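Local coordinates for prolyl 4-hydroxylase (Paramecium bursaria Chlorella virus 1, PDB 5C5T), which probably hydroxylates proline residues of collagen-like sequences as a 2-oxoglutarate-dependent, metal-binding dioxygenase, at residues Y134-D145 with K200-P211. Residues are numbered along the deposited sequence; the frame is centred on the assembly and turned at random.
Sequences YYYHHYDGDDCD and KLYKETLHAGLP. With ZN (zinc ion), chain D; AKG (2-oxoglutaric acid), chain C.
H138 and H207 pair across two antiparallel strands and, with D140, form the two-histidine, one-carboxylate facial triad of 2-oxoglutarate oxygenases, built on a double-stranded beta-helix (jelly-roll) fold; zinc occupies the metal site here. Two hydrogen bonds, H138 N to H207 O and H207 N to H138 O, establish the strand pairing, the latter nearly straight at 173°. Y135 and G209 make a second hydrogen-bonded pair, and the register shifts by one residue between Y135 and H138, which defines a beta bulge; in it H137 CA comes 3.1 Å from H207 O.

Followed outward, H138 has its CB on the same face of the sheet as the H207 side chain, and CG between N and the carbonyl carbon (chi1 60°) turns the ring toward the zinc. ND1 donates to Y136 O at 2.8 Å, with that oxygen near the ring plane, which fixes the ring rotation; CE1 lies over the centre of the Y135 ring, 3.3 Å above its plane; NE2 binds zinc at 2.1 Å. H207 repeats this design: ND1 donates to T205 O, leaving NE2 for the metal. D140 OD1 reaches the zinc in the plane of the H207 ring, the carboxylate turned 88° to it, while OD2 is hydrogen-bonded to T156 OG1 and W223 NE1.

Beyond the site, L206 CD1 sits over one face of Y139, 4.1 Å from the centroid, and L201 CD1 packs on Y139 CG. 2-Oxoglutarate chelates the zinc through carboxylate O2 and keto O5, the O5-to-zinc distance being 2.2 Å.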
loop_
_atom_site.group_PDB
_atom_site.type_symbol
_atom_site.label_atom_id
_atom_site.label_comp_id
_atom_site.label_asym_id
_atom_site.label_seq_id
_atom_site.Cartn_x
_atom_site.Cartn_y
_atom_site.Cartn_z
ATOM N N TYR A 134 -4.567 -11.784 8.123
ATOM C CA TYR A 134 -3.168 -11.513 7.809
ATOM C C TYR A 134 -2.975 -11.645 6.307
ATOM O O TYR A 134 -3.873 -12.068 5.620
ATOM C CB TYR A 134 -2.227 -12.485 8.520
ATOM C CG TYR A 134 -2.410 -13.926 8.134
ATOM C CD1 TYR A 134 -3.405 -14.717 8.738
ATOM C CD2 TYR A 134 -1.625 -14.494 7.132
ATOM C CE1 TYR A 134 -3.567 -16.038 8.388
ATOM C CE2 TYR A 134 -1.793 -15.813 6.780
ATOM C CZ TYR A 134 -2.765 -16.571 7.411
ATOM O OH TYR A 134 -2.950 -17.887 7.071
ATOM N N TYR A 135 -1.795 -11.254 5.825
ATOM C CA TYR A 135 -1.415 -11.368 4.394
ATOM C C TYR A 135 0.017 -11.913 4.380
ATOM O O TYR A 135 0.956 -11.161 4.657
ATOM C CB TYR A 135 -1.513 -10.000 3.676
ATOM C CG TYR A 135 -1.534 -10.031 2.147
ATOM C CD1 TYR A 135 -1.123 -11.153 1.415
ATOM C CD2 TYR A 135 -1.967 -8.906 1.448
ATOM C CE1 TYR A 135 -1.161 -11.147 0.030
ATOM C CE2 TYR A 135 -1.992 -8.892 0.071
ATOM C CZ TYR A 135 -1.630 -10.012 -0.638
ATOM O OH TYR A 135 -1.651 -9.996 -2.017
ATOM N N TYR A 136 0.184 -13.210 4.073
ATOM C CA TYR A 136 1.505 -13.864 4.014
ATOM C C TYR A 136 2.494 -13.160 3.089
ATOM O O TYR A 136 2.078 -12.536 2.136
ATOM C CB TYR A 136 1.359 -15.297 3.533
ATOM C CG TYR A 136 2.600 -16.155 3.590
ATOM C CD1 TYR A 136 3.086 -16.631 4.803
ATOM C CD2 TYR A 136 3.258 -16.531 2.426
ATOM C CE1 TYR A 136 4.221 -17.426 4.856
ATOM C CE2 TYR A 136 4.383 -17.340 2.468
ATOM C CZ TYR A 136 4.858 -17.789 3.691
ATOM O OH TYR A 136 5.974 -18.600 3.762
ATOM N N HIS A 137 3.794 -13.271 3.366
ATOM C CA HIS A 137 4.772 -12.487 2.596
ATOM C C HIS A 137 4.712 -12.722 1.090
ATOM O O HIS A 137 4.531 -13.818 0.595
ATOM C CB HIS A 137 6.205 -12.689 3.116
ATOM C CG HIS A 137 6.694 -14.097 3.143
ATOM N ND1 HIS A 137 7.069 -14.791 2.011
ATOM C CD2 HIS A 137 6.920 -14.931 4.189
ATOM C CE1 HIS A 137 7.492 -15.997 2.358
ATOM N NE2 HIS A 137 7.423 -16.098 3.673
ATOM N N HIS A 138 4.846 -11.621 0.373
ATOM C CA HIS A 138 4.710 -11.625 -1.067
ATOM C C HIS A 138 5.401 -10.379 -1.631
ATOM O O HIS A 138 5.834 -9.475 -0.891
ATOM C CB HIS A 138 3.226 -11.623 -1.441
ATOM C CG HIS A 138 2.512 -10.428 -0.915
ATOM N ND1 HIS A 138 2.092 -10.296 0.394
ATOM C CD2 HIS A 138 2.172 -9.287 -1.538
ATOM C CE1 HIS A 138 1.567 -9.097 0.558
ATOM N NE2 HIS A 138 1.607 -8.460 -0.600
ATOM N N TYR A 139 5.483 -10.332 -2.956
ATOM C CA TYR A 139 5.780 -9.081 -3.686
ATOM C C TYR A 139 4.505 -8.518 -4.330
ATOM O O TYR A 139 3.608 -9.263 -4.683
ATOM C CB TYR A 139 6.804 -9.324 -4.782
ATOM C CG TYR A 139 7.996 -10.157 -4.340
ATOM C CD1 TYR A 139 9.017 -9.588 -3.594
ATOM C CD2 TYR A 139 8.124 -11.497 -4.712
ATOM C CE1 TYR A 139 10.098 -10.287 -3.241
ATOM C CE2 TYR A 139 9.226 -12.229 -4.318
ATOM C CZ TYR A 139 10.198 -11.608 -3.579
ATOM O OH TYR A 139 11.323 -12.280 -3.180
ATOM N N ASP A 140 4.452 -7.215 -4.533
ATOM C CA ASP A 140 3.247 -6.602 -5.124
ATOM C C ASP A 140 3.266 -6.604 -6.661
ATOM O O ASP A 140 2.307 -6.187 -7.289
ATOM C CB ASP A 140 3.054 -5.170 -4.596
ATOM C CG ASP A 140 2.400 -5.117 -3.206
ATOM O OD1 ASP A 140 2.031 -6.183 -2.657
ATOM O OD2 ASP A 140 2.229 -3.983 -2.671
ATOM N N GLY A 141 4.328 -7.125 -7.248
ATOM C CA GLY A 141 4.399 -7.259 -8.688
ATOM C C GLY A 141 4.703 -8.686 -9.076
ATOM O O GLY A 141 4.885 -9.566 -8.234
ATOM N N ASP A 142 4.797 -8.889 -10.387
ATOM C CA ASP A 142 5.110 -10.152 -11.010
ATOM C C ASP A 142 6.615 -10.466 -11.040
ATOM O O ASP A 142 7.425 -9.695 -11.592
ATOM C CB ASP A 142 4.551 -10.122 -12.431
ATOM C CG ASP A 142 3.154 -10.678 -12.528
ATOM O OD1 ASP A 142 2.305 -10.380 -11.655
ATOM O OD2 ASP A 142 2.926 -11.427 -13.507
ATOM N N ASP A 143 7.026 -11.596 -10.462
ATOM C CA ASP A 143 8.430 -11.964 -10.544
ATOM C C ASP A 143 8.805 -12.387 -11.974
ATOM O O ASP A 143 8.297 -13.369 -12.515
ATOM C CB ASP A 143 8.776 -13.081 -9.542
ATOM C CG ASP A 143 10.275 -13.292 -9.374
ATOM O OD1 ASP A 143 11.086 -12.490 -9.887
ATOM O OD2 ASP A 143 10.657 -14.275 -8.699
ATOM N N CYS A 144 9.693 -11.618 -12.576
ATOM C CA CYS A 144 9.968 -11.728 -14.007
ATOM C C CYS A 144 11.428 -11.415 -14.318
ATOM O O CYS A 144 12.129 -10.762 -13.546
ATOM C CB CYS A 144 9.071 -10.789 -14.814
ATOM S SG CYS A 144 9.312 -9.021 -14.354
ATOM N N ASP A 145 11.890 -11.900 -15.464
ATOM C CA ASP A 145 13.227 -11.599 -15.930
ATOM C C ASP A 145 13.144 -11.154 -17.389
ATOM O O ASP A 145 13.360 -9.985 -17.721
ATOM C CB ASP A 145 14.138 -12.812 -15.769
ATOM C CG ASP A 145 15.564 -12.534 -16.212
ATOM O OD1 ASP A 145 15.967 -11.355 -16.275
ATOM O OD2 ASP A 145 16.296 -13.504 -16.491
ATOM N N LYS A 200 11.805 -5.309 -13.589
ATOM C CA LYS A 200 12.144 -6.411 -12.688
ATOM C C LYS A 200 11.891 -6.015 -11.228
ATOM O O LYS A 200 12.115 -4.875 -10.867
ATOM C CB LYS A 200 13.601 -6.854 -12.835
ATOM C CG LYS A 200 13.893 -7.483 -14.202
ATOM C CD LYS A 200 15.322 -7.953 -14.264
ATOM C CE LYS A 200 15.662 -8.460 -15.641
ATOM N NZ LYS A 200 17.108 -8.763 -15.784
ATOM N N LEU A 201 11.483 -6.966 -10.393
ATOM C CA LEU A 201 11.215 -6.687 -8.991
ATOM C C LEU A 201 12.461 -6.271 -8.181
ATOM O O LEU A 201 13.570 -6.808 -8.381
ATOM C CB LEU A 201 10.637 -7.922 -8.301
ATOM C CG LEU A 201 9.264 -8.430 -8.746
ATOM C CD1 LEU A 201 8.926 -9.663 -7.861
ATOM C CD2 LEU A 201 8.200 -7.409 -8.659
ATOM N N TYR A 202 12.249 -5.369 -7.235
ATOM C CA TYR A 202 13.184 -5.219 -6.106
ATOM C C TYR A 202 12.779 -6.277 -5.088
ATOM O O TYR A 202 11.797 -6.064 -4.378
ATOM C CB TYR A 202 13.098 -3.819 -5.475
ATOM C CG TYR A 202 13.445 -2.684 -6.400
ATOM C CD1 TYR A 202 14.762 -2.452 -6.770
ATOM C CD2 TYR A 202 12.467 -1.830 -6.887
ATOM C CE1 TYR A 202 15.082 -1.404 -7.619
ATOM C CE2 TYR A 202 12.777 -0.790 -7.709
ATOM C CZ TYR A 202 14.084 -0.568 -8.080
ATOM O OH TYR A 202 14.371 0.498 -8.946
ATOM N N LYS A 203 13.477 -7.405 -4.996
ATOM C CA LYS A 203 13.065 -8.412 -4.029
ATOM C C LYS A 203 13.342 -7.985 -2.567
ATOM O O LYS A 203 12.802 -8.596 -1.635
ATOM C CB LYS A 203 13.719 -9.757 -4.345
ATOM C CG LYS A 203 13.123 -10.384 -5.609
ATOM C CD LYS A 203 13.797 -11.678 -5.915
ATOM C CE LYS A 203 13.669 -12.062 -7.383
ATOM N NZ LYS A 203 14.617 -13.185 -7.717
ATOM N N GLU A 204 14.093 -6.896 -2.380
ATOM C CA GLU A 204 14.237 -6.281 -1.049
ATOM C C GLU A 204 12.918 -5.863 -0.364
ATOM O O GLU A 204 12.869 -5.678 0.828
ATOM C CB GLU A 204 15.143 -5.051 -1.142
ATOM C CG GLU A 204 16.589 -5.383 -1.529
ATOM C CD GLU A 204 16.848 -5.455 -3.026
ATOM O OE1 GLU A 204 15.907 -5.399 -3.853
ATOM O OE2 GLU A 204 18.041 -5.614 -3.373
ATOM N N THR A 205 11.860 -5.664 -1.125
ATOM C CA THR A 205 10.597 -5.217 -0.534
ATOM C C THR A 205 9.547 -6.289 -0.518
ATOM O O THR A 205 8.363 -5.980 -0.473
ATOM C CB THR A 205 10.057 -3.958 -1.265
ATOM O OG1 THR A 205 9.936 -4.229 -2.667
ATOM C CG2 THR A 205 10.979 -2.808 -1.060
ATOM N N LEU A 206 10.012 -7.548 -0.426
ATOM C CA LEU A 206 9.176 -8.636 0.121
ATOM C C LEU A 206 8.497 -8.116 1.390
ATOM O O LEU A 206 9.132 -7.559 2.248
ATOM C CB LEU A 206 10.030 -9.864 0.428
ATOM C CG LEU A 206 9.383 -11.112 1.042
ATOM C CD1 LEU A 206 8.527 -11.764 -0.030
ATOM C CD2 LEU A 206 10.468 -12.074 1.564
ATOM N N HIS A 207 7.194 -8.262 1.464
ATOM C CA HIS A 207 6.499 -7.749 2.661
ATOM C C HIS A 207 5.267 -8.583 3.016
ATOM O O HIS A 207 4.786 -9.397 2.206
ATOM C CB HIS A 207 6.135 -6.259 2.424
ATOM C CG HIS A 207 5.173 -6.072 1.298
ATOM N ND1 HIS A 207 5.567 -6.185 -0.020
ATOM C CD2 HIS A 207 3.832 -5.900 1.275
ATOM C CE1 HIS A 207 4.512 -6.028 -0.805
ATOM N NE2 HIS A 207 3.442 -5.897 -0.040
ATOM N N ALA A 208 4.761 -8.352 4.226
ATOM C CA ALA A 208 3.604 -9.067 4.747
ATOM C C ALA A 208 2.806 -8.174 5.659
ATOM O O ALA A 208 3.341 -7.220 6.217
ATOM C CB ALA A 208 4.059 -10.290 5.510
ATOM N N GLY A 209 1.520 -8.453 5.780
ATOM C CA GLY A 209 0.749 -7.885 6.867
ATOM C C GLY A 209 0.646 -8.962 7.943
ATOM O O GLY A 209 0.086 -10.019 7.700
ATOM N N LEU A 210 1.194 -8.700 9.125
ATOM C CA LEU A 210 1.211 -9.689 10.193
ATOM C C LEU A 210 -0.158 -9.865 10.846
ATOM O O LEU A 210 -1.062 -9.028 10.733
ATOM C CB LEU A 210 2.260 -9.285 11.244
ATOM C CG LEU A 210 3.711 -9.180 10.756
ATOM C CD1 LEU A 210 4.645 -8.966 11.919
ATOM C CD2 LEU A 210 4.131 -10.420 9.971
ATOM N N PRO A 211 -0.353 -10.988 11.536
ATOM C CA PRO A 211 -1.718 -11.171 12.048
ATOM C C PRO A 211 -2.194 -10.114 13.027
ATOM O O PRO A 211 -1.405 -9.621 13.848
ATOM C CB PRO A 211 -1.620 -12.537 12.726
ATOM C CG PRO A 211 -0.527 -13.238 11.979
ATOM C CD PRO A 211 0.483 -12.183 11.750
HETATM ZN ZN ZN D . 1.509 -6.368 -0.718
HETATM C C1 AKG C . -1.045 -5.576 0.234
HETATM O O1 AKG C . -2.293 -5.356 0.303
HETATM O O2 AKG C . -0.544 -5.868 -0.884
HETATM C C2 AKG C . -0.217 -5.604 1.489
HETATM O O5 AKG C . 0.877 -6.097 1.423
HETATM C C3 AKG C . -0.782 -5.028 2.797
HETATM C C4 AKG C . 0.231 -5.046 3.913
HETATM C C5 AKG C . -0.402 -4.852 5.266
HETATM O O3 AKG C . -1.612 -5.163 5.453
HETATM O O4 AKG C . 0.293 -4.353 6.203
HETATM O O HOH W 1 6.922 -5.830 -3.346
HETATM O O HOH W 2 11.763 -10.067 -10.898
#